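Local coordinates for protein galectin-1 (Bufo arenarum, PDB 1GAN) that binds beta-galactosides as a homodimeric lectin, probably along with many complex carbohydrates, and may regulate cell differentiation and apoptosis, at residues F42-N47 with D95-K100; Q73-F78 with D105-P110. All blocks are in the same frame, centred on the assembly; numbering follows the deposited sequence.

Contact 1: residues F42-N47 with D95-K100. Unlike the reference sequence in segment 95-100: Asp95 (reference Gln). With GAL (beta-D-galactopyranose), chain C.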
ATOM      1  N   PHE A  42      17.909  -2.911  -1.384  1.00 19.53           N
ATOM      2  CA  PHE A  42      17.061  -3.299  -0.253  1.00 20.27           C
ATOM      3  C   PHE A  42      17.848  -3.216   1.041  1.00 21.32           C
ATOM      4  O   PHE A  42      18.974  -3.712   1.115  1.00 22.50           O
ATOM      5  CB  PHE A  42      16.548  -4.748  -0.415  1.00 18.63           C
ATOM      6  CG  PHE A  42      15.696  -4.974  -1.639  1.00 20.96           C
ATOM      7  CD1 PHE A  42      14.853  -3.983  -2.119  1.00 19.81           C
ATOM      8  CD2 PHE A  42      15.683  -6.215  -2.281  1.00 23.82           C
ATOM      9  CE1 PHE A  42      13.997  -4.221  -3.213  1.00 20.65           C
ATOM     10  CE2 PHE A  42      14.835  -6.459  -3.379  1.00 21.00           C
ATOM     11  CZ  PHE A  42      13.990  -5.456  -3.840  1.00 17.81           C
ATOM     12  N   LEU A  43      17.280  -2.562   2.045  1.00 21.00           N
ATOM     13  CA  LEU A  43      17.909  -2.457   3.359  1.00 20.66           C
ATOM     14  C   LEU A  43      17.633  -3.829   3.997  1.00 21.84           C
ATOM     15  O   LEU A  43      18.495  -4.445   4.643  1.00 20.15           O
ATOM     16  CB  LEU A  43      17.246  -1.326   4.162  1.00 23.83           C
ATOM     17  CG  LEU A  43      17.999  -0.755   5.368  1.00 27.27           C
ATOM     18  CD1 LEU A  43      19.352  -0.271   4.901  1.00 30.88           C
ATOM     19  CD2 LEU A  43      17.253   0.401   6.005  1.00 28.67           C
ATOM     20  N   LEU A  44      16.429  -4.334   3.743  1.00 21.35           N
ATOM     21  CA  LEU A  44      16.040  -5.635   4.249  1.00 20.97           C
ATOM     22  C   LEU A  44      15.200  -6.406   3.260  1.00 20.24           C
ATOM     23  O   LEU A  44      14.301  -5.863   2.642  1.00 20.08           O
ATOM     24  CB  LEU A  44      15.276  -5.516   5.564  1.00 20.88           C
ATOM     25  CG  LEU A  44      14.600  -6.804   6.034  1.00 20.49           C
ATOM     26  CD1 LEU A  44      15.683  -7.877   6.258  1.00 17.93           C
ATOM     27  CD2 LEU A  44      13.796  -6.548   7.312  1.00 18.63           C
ATOM     28  N   HIS A  45      15.590  -7.650   3.037  1.00 22.52           N
ATOM     29  CA  HIS A  45      14.863  -8.579   2.192  1.00 22.68           C
ATOM     30  C   HIS A  45      14.601  -9.731   3.175  1.00 23.92           C
ATOM     31  O   HIS A  45      15.558 -10.347   3.676  1.00 24.97           O
ATOM     32  CB  HIS A  45      15.737  -9.020   1.019  1.00 23.92           C
ATOM     33  CG  HIS A  45      15.299 -10.299   0.365  1.00 23.32           C
ATOM     34  ND1 HIS A  45      14.265 -10.363  -0.539  1.00 23.90           N
ATOM     35  CD2 HIS A  45      15.811 -11.552   0.434  1.00 23.46           C
ATOM     36  CE1 HIS A  45      14.155 -11.596  -1.000  1.00 21.88           C
ATOM     37  NE2 HIS A  45      15.083 -12.337  -0.427  1.00 22.08           N
ATOM     38  N   PHE A  46      13.332  -9.881   3.577  1.00 23.26           N
ATOM     39  CA  PHE A  46      12.874 -10.919   4.495  1.00 20.71           C
ATOM     40  C   PHE A  46      12.234 -12.029   3.658  1.00 20.47           C
ATOM     41  O   PHE A  46      11.141 -11.860   3.109  1.00 19.89           O
ATOM     42  CB  PHE A  46      11.867 -10.310   5.457  1.00 22.61           C
ATOM     43  CG  PHE A  46      11.183 -11.314   6.338  1.00 26.46           C
ATOM     44  CD1 PHE A  46       9.996 -11.926   5.924  1.00 26.88           C
ATOM     45  CD2 PHE A  46      11.703 -11.625   7.597  1.00 27.36           C
ATOM     46  CE1 PHE A  46       9.331 -12.830   6.740  1.00 26.79           C
ATOM     47  CE2 PHE A  46      11.047 -12.525   8.424  1.00 29.21           C
ATOM     48  CZ  PHE A  46       9.851 -13.133   7.991  1.00 29.04           C
ATOM     49  N   ASN A  47      12.897 -13.180   3.594  1.00 19.47           N
ATOM     50  CA  ASN A  47      12.445 -14.291   2.762  1.00 17.77           C
ATOM     51  C   ASN A  47      12.104 -15.567   3.555  1.00 18.93           C
ATOM     52  O   ASN A  47      12.987 -16.263   4.047  1.00 20.96           O
ATOM     53  CB  ASN A  47      13.573 -14.537   1.742  1.00 18.38           C
ATOM     54  CG  ASN A  47      13.213 -15.495   0.605  1.00 17.32           C
ATOM     55  OD1 ASN A  47      14.108 -15.938  -0.112  1.00 19.13           O
ATOM     56  ND2 ASN A  47      11.937 -15.779   0.401  1.00 18.21           N
ATOM     57  N   ASP A  95      19.975   1.733  14.151  1.00 31.04           N
ATOM     58  CA  ASP A  95      20.969   0.689  14.339  1.00 29.42           C
ATOM     59  C   ASP A  95      20.494  -0.725  13.999  1.00 28.16           C
ATOM     60  O   ASP A  95      21.310  -1.626  13.905  1.00 28.98           O
ATOM     61  CB  ASP A  95      21.521   0.749  15.780  1.00 30.93           C
ATOM     62  CG  ASP A  95      20.436   0.497  16.863  1.00 34.85           C
ATOM     63  OD1 ASP A  95      19.336   1.100  16.863  1.00 34.95           O
ATOM     64  OD2 ASP A  95      20.705  -0.311  17.761  1.00 39.22           O
ATOM     65  N   LYS A  96      19.197  -0.920  13.768  1.00 26.07           N
ATOM     66  CA  LYS A  96      18.676  -2.254  13.452  1.00 23.07           C
ATOM     67  C   LYS A  96      17.197  -2.174  13.105  1.00 22.60           C
ATOM     68  O   LYS A  96      16.525  -1.177  13.374  1.00 20.50           O
ATOM     69  CB  LYS A  96      18.816  -3.173  14.673  1.00 21.03           C
ATOM     70  CG  LYS A  96      18.010  -2.649  15.869  1.00 22.43           C
ATOM     71  CD  LYS A  96      18.266  -3.384  17.157  1.00 26.18           C
ATOM     72  CE  LYS A  96      17.607  -2.638  18.322  1.00 25.56           C
ATOM     73  NZ  LYS A  96      18.294  -1.352  18.592  1.00 26.63           N
ATOM     74  N   ILE A  97      16.694  -3.248  12.525  1.00 23.11           N
ATOM     75  CA  ILE A  97      15.288  -3.359  12.190  1.00 24.18           C
ATOM     76  C   ILE A  97      14.838  -4.563  13.002  1.00 24.07           C
ATOM     77  O   ILE A  97      15.515  -5.593  13.028  1.00 24.72           O
ATOM     78  CB  ILE A  97      15.080  -3.659  10.688  1.00 24.85           C
ATOM     79  CG1 ILE A  97      15.530  -2.459   9.864  1.00 25.40           C
ATOM     80  CG2 ILE A  97      13.620  -3.998  10.401  1.00 22.35           C
ATOM     81  CD1 ILE A  97      15.201  -2.561   8.407  1.00 29.81           C
ATOM     82  N   ILE A  98      13.776  -4.425  13.771  1.00 24.67           N
ATOM     83  CA  ILE A  98      13.343  -5.597  14.513  1.00 24.58           C
ATOM     84  C   ILE A  98      12.084  -6.178  13.858  1.00 23.93           C
ATOM     85  O   ILE A  98      11.199  -5.425  13.460  1.00 21.80           O
ATOM     86  CB  ILE A  98      13.287  -5.350  16.101  1.00 25.98           C
ATOM     87  CG1 ILE A  98      11.908  -5.562  16.665  1.00 24.44           C
ATOM     88  CG2 ILE A  98      13.933  -4.034  16.531  1.00 26.57           C
ATOM     89  CD1 ILE A  98      11.805  -6.939  17.208  1.00 28.80           C
ATOM     90  N   ILE A  99      12.110  -7.477  13.560  1.00 25.01           N
ATOM     91  CA  ILE A  99      10.967  -8.158  12.950  1.00 26.78           C
ATOM     92  C   ILE A  99      10.172  -8.908  14.044  1.00 28.14           C
ATOM     93  O   ILE A  99      10.751  -9.684  14.806  1.00 28.06           O
ATOM     94  CB  ILE A  99      11.396  -9.191  11.865  1.00 27.09           C
ATOM     95  CG1 ILE A  99      12.259  -8.555  10.766  1.00 28.06           C
ATOM     96  CG2 ILE A  99      10.156  -9.796  11.210  1.00 25.60           C
ATOM     97  CD1 ILE A  99      13.733  -8.448  11.086  1.00 28.12           C
ATOM     98  N   LYS A 100       8.859  -8.674  14.128  1.00 30.49           N
ATOM     99  CA  LYS A 100       8.009  -9.332  15.133  1.00 32.53           C
ATOM    100  C   LYS A 100       6.863 -10.036  14.439  1.00 33.05           C
ATOM    101  O   LYS A 100       6.312  -9.510  13.473  1.00 33.25           O
ATOM    102  CB  LYS A 100       7.402  -8.325  16.098  1.00 35.00           C
ATOM    103  CG  LYS A 100       8.376  -7.473  16.888  1.00 39.85           C
ATOM    104  CD  LYS A 100       7.658  -6.851  18.108  1.00 42.40           C
ATOM    105  CE  LYS A 100       8.453  -5.712  18.710  1.00 44.01           C
ATOM    106  NZ  LYS A 100       8.591  -4.611  17.709  1.00 47.03           N
TER
HETATM  107  C1  GAL C   2      19.035 -15.945  -3.264  1.00 26.45           C
HETATM  108  C2  GAL C   2      17.607 -15.892  -3.828  1.00 27.06           C
HETATM  109  C3  GAL C   2      17.059 -14.462  -3.807  1.00 26.04           C
HETATM  110  C4  GAL C   2      17.152 -13.909  -2.396  1.00 26.39           C
HETATM  111  C5  GAL C   2      18.596 -14.014  -1.901  1.00 24.81           C
HETATM  112  C6  GAL C   2      18.773 -13.536  -0.498  1.00 22.27           C
HETATM  113  O2  GAL C   2      17.574 -16.408  -5.148  1.00 28.04           O
HETATM  114  O3  GAL C   2      15.698 -14.465  -4.197  1.00 27.06           O
HETATM  115  O4  GAL C   2      16.283 -14.646  -1.546  1.00 23.23           O
HETATM  116  O5  GAL C   2      19.049 -15.386  -1.939  1.00 26.91           O
HETATM  117  O6  GAL C   2      20.145 -13.545  -0.160  1.00 24.00           O
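Leu44 and Phe46 of strand 44-47 face Ile97 and Ile99 of strand 96-100 across the interior of the galectin beta-sandwich, the two axes running 10.5 Å apart and inclined by 23°, too far for backbone hydrogen bonds and bridged by side chains from both strands that meet at their ends. Leu44 pairs with Ile97 in the register and touches both isoleucines: CD2 of Leu44 meets the branch methyl CG2 of Ile97 at 4.0 Å and also stands 4.2 Å from CD1 of Ile99, so one methyl bridges two residues of the facing strand. In Ile97, CG1 beside the backbone N (chi1 -67°) and an extended chi2 carry CD1 to CB of Leu44. That same CD1 of Ile97 lies 4.3 Å from CD2 of Leu43. One step along, Phe46 presents CE2 obliquely to CG2 of Ile99 at 4.0 Å. Leu43 and Leu44 both face Leu35 in a classic beta bulge, where the chain turns a corner; this lets two successive leucines point into the same interior. Phe90 and Phe109 also touch Leu44.

The intervening residues, His45 and Asn47, turn to the other face of their sheet, where the galactose lies. NE2 of His45 hydrogen-bonds the axial O4 of the sugar at 2.8 Å, met at the edge of the imidazole near its plane, while OD1 of Asn47 lies 2.9 Å from that same O4. Asn34 holds ND1 of His45, and Arg49 and Phe31 hold the Asn47 amide, a second shell that fixes how both groups are turned. One strand thus has an apolar side and a polar side: between these two segments only apolar contacts form, and the directional bonds that recognise galactose are kept for the opposite face.

Contact 2: residues Q73-F78 with D105-P110; sequences QREGVF and DQFSFP. Unlike the reference sequence in segment 73-78: Gly76 (reference Glu). With NDG (2-acetamido-2-deoxy-alpha-D-glucopyranose), chain B.
Glu75 lays its side chain over one face of the Phe107 ring. CG of Glu75 sits 3.7 Å from the ring centroid and only 1° off the normal, a CH-pi contact aimed at the middle of the face. The carboxylate continues the overlap with its plane 8° from that of the ring, and CD of Glu75 lies 3.9 Å from CG of Phe107. A bend at chi2 brings the carboxylate back over the ring. Phe107 has its CG lodged between its own backbone N and carbonyl carbon (chi1 68°), which stands the ring up from its strand to meet Glu75.

Strands 73-75 and 106-110 run antiparallel, 9.6 Å apart, yet they belong to different sheets: each is an outermost strand within its chain, so the contact closes one side of the jelly-roll sandwich typical of galectins. Beneath it Phe107 and Phe109 continue inward to Phe46 and Leu44. CB of Gln73 lies in plane at the edge of the Phe109 ring, 3.9 Å from CE1 of Phe109, and the extended chain carries the amide on past it. Farther on, Val77 puts CG1 against the carboxylate of Asp105, 3.6 Å from CG of that acid, whose OD2 is hydrogen-bonded to Ser103. Arg74 projects to the sugar-binding side, where its NH2 comes within 3.3 Å of the acetamido methyl C8 of the bound NDG and its guanidinium pairs with Glu72 and Asp55.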
ATOM      1  N   GLN A  73      21.630 -13.847   6.461  1.00 30.46           N
ATOM      2  CA  GLN A  73      21.493 -14.135   7.876  1.00 30.05           C
ATOM      3  C   GLN A  73      20.318 -15.110   7.910  1.00 30.36           C
ATOM      4  O   GLN A  73      19.317 -14.894   7.235  1.00 31.02           O
ATOM      5  CB  GLN A  73      21.149 -12.873   8.638  1.00 31.31           C
ATOM      6  CG  GLN A  73      20.967 -13.112  10.097  1.00 34.32           C
ATOM      7  CD  GLN A  73      20.732 -11.833  10.855  1.00 38.35           C
ATOM      8  OE1 GLN A  73      19.590 -11.528  11.253  1.00 40.68           O
ATOM      9  NE2 GLN A  73      21.809 -11.061  11.058  1.00 36.92           N
ATOM     10  N   ARG A  74      20.459 -16.222   8.605  1.00 30.45           N
ATOM     11  CA  ARG A  74      19.379 -17.184   8.669  1.00 32.48           C
ATOM     12  C   ARG A  74      18.870 -17.273  10.086  1.00 34.57           C
ATOM     13  O   ARG A  74      19.634 -17.051  11.019  1.00 35.09           O
ATOM     14  CB  ARG A  74      19.860 -18.544   8.188  1.00 31.71           C
ATOM     15  CG  ARG A  74      20.156 -18.588   6.710  1.00 32.28           C
ATOM     16  CD  ARG A  74      20.318 -20.033   6.263  1.00 34.64           C
ATOM     17  NE  ARG A  74      20.110 -20.213   4.827  1.00 35.39           N
ATOM     18  CZ  ARG A  74      20.780 -19.562   3.890  1.00 34.80           C
ATOM     19  NH1 ARG A  74      21.712 -18.688   4.245  1.00 34.45           N
ATOM     20  NH2 ARG A  74      20.485 -19.753   2.607  1.00 34.18           N
ATOM     21  N   GLU A  75      17.579 -17.567  10.237  1.00 37.02           N
ATOM     22  CA  GLU A  75      16.921 -17.687  11.540  1.00 38.90           C
ATOM     23  C   GLU A  75      16.242 -19.051  11.701  1.00 40.39           C
ATOM     24  O   GLU A  75      15.673 -19.591  10.742  1.00 42.81           O
ATOM     25  CB  GLU A  75      15.861 -16.604  11.698  1.00 39.30           C
ATOM     26  CG  GLU A  75      16.409 -15.198  11.716  1.00 42.88           C
ATOM     27  CD  GLU A  75      17.318 -14.927  12.919  1.00 44.88           C
ATOM     28  OE1 GLU A  75      17.078 -15.482  14.022  1.00 44.83           O
ATOM     29  OE2 GLU A  75      18.274 -14.137  12.754  1.00 44.21           O
ATOM     30  N   GLY A  76      16.239 -19.555  12.935  1.00 40.54           N
ATOM     31  CA  GLY A  76      15.647 -20.847  13.244  1.00 39.88           C
ATOM     32  C   GLY A  76      14.142 -20.865  13.294  1.00 39.21           C
ATOM     33  O   GLY A  76      13.532 -21.800  12.798  1.00 41.87           O
ATOM     34  N   VAL A  77      13.549 -19.830  13.876  1.00 37.95           N
ATOM     35  CA  VAL A  77      12.095 -19.699  14.000  1.00 38.47           C
ATOM     36  C   VAL A  77      11.393 -19.649  12.653  1.00 38.28           C
ATOM     37  O   VAL A  77      11.841 -18.976  11.738  1.00 39.87           O
ATOM     38  CB  VAL A  77      11.719 -18.376  14.708  1.00 40.70           C
ATOM     39  CG1 VAL A  77      10.213 -18.251  14.861  1.00 42.61           C
ATOM     40  CG2 VAL A  77      12.376 -18.300  16.063  1.00 44.19           C
ATOM     41  N   PHE A  78      10.249 -20.301  12.554  1.00 37.74           N
ATOM     42  CA  PHE A  78       9.486 -20.285  11.324  1.00 36.72           C
ATOM     43  C   PHE A  78       8.043 -20.519  11.710  1.00 37.34           C
ATOM     44  O   PHE A  78       7.558 -21.643  11.653  1.00 39.20           O
ATOM     45  CB  PHE A  78       9.971 -21.380  10.393  1.00 34.26           C
ATOM     46  CG  PHE A  78       9.433 -21.273   9.002  1.00 32.81           C
ATOM     47  CD1 PHE A  78       8.215 -21.836   8.667  1.00 31.32           C
ATOM     48  CD2 PHE A  78      10.180 -20.664   8.005  1.00 33.42           C
ATOM     49  CE1 PHE A  78       7.752 -21.805   7.357  1.00 31.44           C
ATOM     50  CE2 PHE A  78       9.720 -20.630   6.676  1.00 31.13           C
ATOM     51  CZ  PHE A  78       8.513 -21.201   6.362  1.00 31.46           C
ATOM     52  N   ASP A 105       7.124 -14.245  18.448  1.00 28.86           N
ATOM     53  CA  ASP A 105       8.565 -14.348  18.175  1.00 28.99           C
ATOM     54  C   ASP A 105       9.129 -13.059  17.605  1.00 26.96           C
ATOM     55  O   ASP A 105       8.404 -12.270  17.006  1.00 25.21           O
ATOM     56  CB  ASP A 105       8.877 -15.442  17.175  1.00 31.82           C
ATOM     57  CG  ASP A 105       8.474 -16.800  17.659  1.00 36.84           C
ATOM     58  OD1 ASP A 105       9.247 -17.401  18.445  1.00 35.97           O
ATOM     59  OD2 ASP A 105       7.397 -17.266  17.221  1.00 39.39           O
ATOM     60  N   GLN A 106      10.429 -12.872  17.739  1.00 25.25           N
ATOM     61  CA  GLN A 106      11.038 -11.680  17.191  1.00 28.36           C
ATOM     62  C   GLN A 106      12.530 -11.842  17.085  1.00 29.27           C
ATOM     63  O   GLN A 106      13.141 -12.624  17.828  1.00 30.88           O
ATOM     64  CB  GLN A 106      10.736 -10.452  18.052  1.00 27.11           C
ATOM     65  CG  GLN A 106      11.912  -9.997  18.900  1.00 29.54           C
ATOM     66  CD  GLN A 106      11.553  -8.858  19.809  1.00 31.35           C
ATOM     67  OE1 GLN A 106      10.387  -8.659  20.117  1.00 33.23           O
ATOM     68  NE2 GLN A 106      12.548  -8.074  20.216  1.00 31.89           N
ATOM     69  N   PHE A 107      13.117 -11.105  16.150  1.00 28.69           N
ATOM     70  CA  PHE A 107      14.550 -11.118  15.969  1.00 27.25           C
ATOM     71  C   PHE A 107      14.915  -9.777  15.394  1.00 27.87           C
ATOM     72  O   PHE A 107      14.049  -8.987  15.063  1.00 28.36           O
ATOM     73  CB  PHE A 107      15.016 -12.287  15.092  1.00 26.36           C
ATOM     74  CG  PHE A 107      14.596 -12.200  13.660  1.00 27.96           C
ATOM     75  CD1 PHE A 107      15.368 -11.492  12.733  1.00 28.98           C
ATOM     76  CD2 PHE A 107      13.488 -12.894  13.208  1.00 28.99           C
ATOM     77  CE1 PHE A 107      15.049 -11.490  11.384  1.00 26.45           C
ATOM     78  CE2 PHE A 107      13.159 -12.896  11.853  1.00 28.13           C
ATOM     79  CZ  PHE A 107      13.948 -12.193  10.947  1.00 27.99           C
ATOM     80  N   SER A 108      16.196  -9.490  15.315  1.00 28.87           N
ATOM     81  CA  SER A 108      16.621  -8.223  14.782  1.00 28.24           C
ATOM     82  C   SER A 108      17.553  -8.477  13.607  1.00 26.01           C
ATOM     83  O   SER A 108      18.106  -9.571  13.452  1.00 23.64           O
ATOM     84  CB  SER A 108      17.331  -7.435  15.872  1.00 30.78           C
ATOM     85  OG  SER A 108      18.554  -8.076  16.197  1.00 37.10           O
ATOM     86  N   PHE A 109      17.668  -7.474  12.751  1.00 23.41           N
ATOM     87  CA  PHE A 109      18.529  -7.549  11.588  1.00 22.81           C
ATOM     88  C   PHE A 109      19.244  -6.196  11.555  1.00 22.41           C
ATOM     89  O   PHE A 109      18.606  -5.164  11.769  1.00 21.46           O
ATOM     90  CB  PHE A 109      17.676  -7.759  10.341  1.00 22.06           C
ATOM     91  CG  PHE A 109      18.468  -7.920   9.087  1.00 20.75           C
ATOM     92  CD1 PHE A 109      19.133  -9.107   8.817  1.00 19.03           C
ATOM     93  CD2 PHE A 109      18.568  -6.869   8.182  1.00 20.75           C
ATOM     94  CE1 PHE A 109      19.902  -9.256   7.667  1.00 19.09           C
ATOM     95  CE2 PHE A 109      19.325  -7.003   7.037  1.00 18.13           C
ATOM     96  CZ  PHE A 109      20.001  -8.204   6.778  1.00 20.77           C
ATOM     97  N   PRO A 110      20.578  -6.187  11.341  1.00 22.05           N
ATOM     98  CA  PRO A 110      21.374  -4.943  11.294  1.00 23.70           C
ATOM     99  C   PRO A 110      21.009  -3.965  10.182  1.00 23.03           C
ATOM    100  O   PRO A 110      20.657  -4.376   9.090  1.00 24.51           O
ATOM    101  CB  PRO A 110      22.817  -5.462  11.072  1.00 21.08           C
ATOM    102  CG  PRO A 110      22.615  -6.703  10.279  1.00 21.66           C
ATOM    103  CD  PRO A 110      21.425  -7.352  11.005  1.00 22.43           C
TER
HETATM  104  C1  NDG B   1      22.933 -19.545  -2.562  1.00 35.11           C
HETATM  105  C2  NDG B   1      22.221 -18.991  -1.325  1.00 35.00           C
HETATM  106  C3  NDG B   1      20.794 -18.614  -1.688  1.00 31.91           C
HETATM  107  C4  NDG B   1      20.803 -17.551  -2.775  1.00 31.90           C
HETATM  108  C5  NDG B   1      21.613 -18.065  -3.991  1.00 34.39           C
HETATM  109  C6  NDG B   1      21.852 -16.978  -5.044  1.00 36.83           C
HETATM  110  C7  NDG B   1      23.290 -20.162   0.488  1.00 37.81           C
HETATM  111  C8  NDG B   1      23.217 -21.227   1.571  1.00 39.29           C
HETATM  112  O5  NDG B   1      22.935 -18.536  -3.590  1.00 36.79           O
HETATM  113  O3  NDG B   1      20.106 -18.135  -0.551  1.00 29.25           O
HETATM  114  O4  NDG B   1      19.436 -17.273  -3.169  1.00 29.01           O
HETATM  115  O6  NDG B   1      22.606 -15.876  -4.516  1.00 38.54           O
HETATM  116  O7  NDG B   1      24.315 -19.503   0.345  1.00 39.66           O
HETATM  117  N2  NDG B   1      22.215 -19.988  -0.271  1.00 37.24           N
HETATM  118  O1  NDG B   1      22.164 -20.577  -3.070  1.00 38.16           O

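Contacts 1 and 2 both bridge the two sheets of the sandwich, but at different depths. Contact 1 is buried, and apolar between its two segments; contact 2 lies at the surface, where acid and amide groups share the packing with phenylalanine rings. They are joined directly, because strands 96-101 and 106-110 are neighbours in one sheet: N of Ile97 lies 2.8 Å from O of Phe109, and N of Ile99 lies 2.9 Å from O of Phe107, both probable hydrogen bonds. On the facing sheet, 42-47 and 73-78 each also send residues to the bound glycan, the former to galactose and the latter to the N-acetyl sugar.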